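Local structure of endo-1,4-beta-xylanase (Pseudoalteromonas haloplanktis, 2B4F) at residues P201-P206 / A282-M287. The protein hydrolyses internal beta-1,4 linkages of xylan as a cold-adapted endo-xylanase of glycoside hydrolase family 8. The protein carries 1 engineered substitution. Numbering follows the deposited sequence.
With XYP (beta-D-xylopyranose), chain B.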
# COMPACT_ATOMS: atom_id res chain seq x y z
N PRO A 201 -1.67 -5.13 10.23
CA PRO A 201 -0.98 -3.85 10.41
C PRO A 201 -0.65 -3.11 9.11
O PRO A 201 -0.77 -1.89 9.10
CB PRO A 201 0.28 -4.24 11.19
CG PRO A 201 -0.22 -5.35 12.06
CD PRO A 201 -1.11 -6.16 11.12
N SER A 202 -0.30 -3.84 8.06
CA SER A 202 0.01 -3.25 6.76
C SER A 202 -1.15 -2.53 6.06
O SER A 202 -0.94 -1.80 5.09
CB SER A 202 0.62 -4.29 5.83
OG SER A 202 -0.35 -5.16 5.26
N TYR A 203 -2.38 -2.74 6.54
CA TYR A 203 -3.55 -2.08 5.97
C TYR A 203 -3.75 -0.69 6.58
O TYR A 203 -4.61 0.06 6.13
CB TYR A 203 -4.82 -2.91 6.22
CG TYR A 203 -4.91 -4.27 5.56
CD1 TYR A 203 -3.84 -4.83 4.82
CD2 TYR A 203 -6.08 -5.01 5.67
CE1 TYR A 203 -3.95 -6.09 4.23
CE2 TYR A 203 -6.21 -6.24 5.05
CZ TYR A 203 -5.15 -6.79 4.36
OH TYR A 203 -5.30 -8.03 3.79
N HIS A 204 -2.99 -0.37 7.61
CA HIS A 204 -3.18 0.86 8.35
C HIS A 204 -2.38 2.01 7.75
O HIS A 204 -1.16 1.96 7.73
CB HIS A 204 -2.81 0.68 9.81
CG HIS A 204 -3.83 -0.08 10.58
ND1 HIS A 204 -4.73 0.54 11.42
CD2 HIS A 204 -4.14 -1.40 10.60
CE1 HIS A 204 -5.54 -0.37 11.93
NE2 HIS A 204 -5.20 -1.55 11.45
N ILE A 205 -3.07 3.03 7.27
CA ILE A 205 -2.41 4.22 6.72
C ILE A 205 -3.15 5.41 7.32
O ILE A 205 -4.10 5.93 6.73
CB ILE A 205 -2.47 4.24 5.18
CG1 ILE A 205 -2.02 2.89 4.58
CG2 ILE A 205 -1.56 5.31 4.65
CD1 ILE A 205 -2.94 2.35 3.50
N PRO A 206 -2.77 5.78 8.53
CA PRO A 206 -3.51 6.80 9.28
C PRO A 206 -3.78 8.10 8.50
O PRO A 206 -4.89 8.63 8.54
CB PRO A 206 -2.63 7.01 10.51
CG PRO A 206 -1.94 5.69 10.71
CD PRO A 206 -1.64 5.23 9.32
N ALA A 282 3.73 -7.54 5.84
CA ALA A 282 4.37 -6.77 6.92
C ALA A 282 5.47 -5.85 6.44
O ALA A 282 5.77 -4.86 7.11
CB ALA A 282 4.93 -7.68 7.99
N TRP A 283 6.07 -6.16 5.28
CA TRP A 283 7.07 -5.28 4.68
C TRP A 283 6.57 -3.84 4.61
O TRP A 283 7.34 -2.87 4.74
CB TRP A 283 7.35 -5.67 3.22
CG TRP A 283 8.02 -6.97 2.94
CD1 TRP A 283 8.57 -7.85 3.82
CD2 TRP A 283 8.21 -7.53 1.64
NE1 TRP A 283 9.07 -8.93 3.15
CE2 TRP A 283 8.88 -8.75 1.81
CE3 TRP A 283 7.87 -7.11 0.35
CZ2 TRP A 283 9.21 -9.57 0.73
CZ3 TRP A 283 8.22 -7.92 -0.72
CH2 TRP A 283 8.86 -9.14 -0.53
N ARG A 284 5.27 -3.69 4.36
CA ARG A 284 4.70 -2.38 4.07
C ARG A 284 4.44 -1.56 5.32
O ARG A 284 4.23 -0.36 5.21
CB ARG A 284 3.44 -2.53 3.25
CG ARG A 284 3.70 -3.29 1.97
CD ARG A 284 2.51 -3.76 1.30
NE ARG A 284 1.62 -4.57 2.15
CZ ARG A 284 0.47 -5.02 1.72
NH1 ARG A 284 0.12 -4.78 0.48
NH2 ARG A 284 -0.33 -5.70 2.53
N VAL A 285 4.46 -2.17 6.49
CA VAL A 285 4.13 -1.41 7.71
C VAL A 285 5.03 -0.17 7.90
O VAL A 285 4.53 0.95 8.06
CB VAL A 285 4.15 -2.29 8.97
CG1 VAL A 285 3.79 -1.47 10.19
CG2 VAL A 285 3.15 -3.46 8.84
N ILE A 286 6.35 -0.33 7.88
CA ILE A 286 7.19 0.84 8.11
C ILE A 286 7.17 1.81 6.94
O ILE A 286 7.42 3.00 7.13
CB ILE A 286 8.64 0.48 8.59
CG1 ILE A 286 9.44 -0.32 7.56
CG2 ILE A 286 8.55 -0.23 9.96
CD1 ILE A 286 10.91 -0.52 7.98
N MET A 287 6.85 1.31 5.75
CA MET A 287 6.61 2.18 4.61
C MET A 287 5.42 3.10 4.91
O MET A 287 5.47 4.32 4.64
CB MET A 287 6.35 1.38 3.33
CG MET A 287 5.87 2.23 2.18
SD MET A 287 5.23 1.40 0.71
CE MET A 287 4.17 0.19 1.36
C1 XYP B . -1.56 -9.75 -0.52
C2 XYP B . -2.32 -8.56 0.01
C3 XYP B . -3.49 -9.02 0.90
C4 XYP B . -4.26 -10.22 0.32
C5 XYP B . -3.30 -11.26 -0.27
O2 XYP B . -1.55 -7.70 0.82
O3 XYP B . -4.36 -7.92 1.17
O4 XYP B . -4.99 -10.74 1.40
O5 XYP B . -2.41 -10.61 -1.18
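Arg-284 NH2 is gripped from two directions: Ser-202 OG accepts a hydrogen bond from it at 2.8 Å, and O2 of the bound xylose accepts a weak one. This is part of the glycan-binding site of the (alpha/alpha)6 barrel of family 8, where the 3-10 turn 201-203 packs against the start of helix 283-296. The serine bond is itself not straight, at 140°, in keeping with OG being tilted 27° out of the guanidinium plane. Arg-284 NE donates to Asp-281 O and NH1 forms a salt bridge with Glu-78 OE1, which together limit rotation of the guanidinium; Ser-202 OG is also hydrogen-bonded to Asp-200 OD1. Glu-78 uses its other oxygen, OE2, on the same xylose, so the NH1 salt bridge probably helps place that carboxylate, while Asp-281 OD1 also binds the sugar. The Tyr-203 ring meets Arg-284 NH2 at its edge, CE1 standing 4.0 Å away, which argues against cation-pi stacking. Behind this polar layer Val-285 packs on the turn. With CG1 anti to the backbone N (chi1 -179°), its other methyl, CG2, rests 3.6 Å from Ser-202 N and 3.8 Å from Pro-201 CB. On the sugar side, Tyr-203 OH sits 2.8 Å from xylose O3.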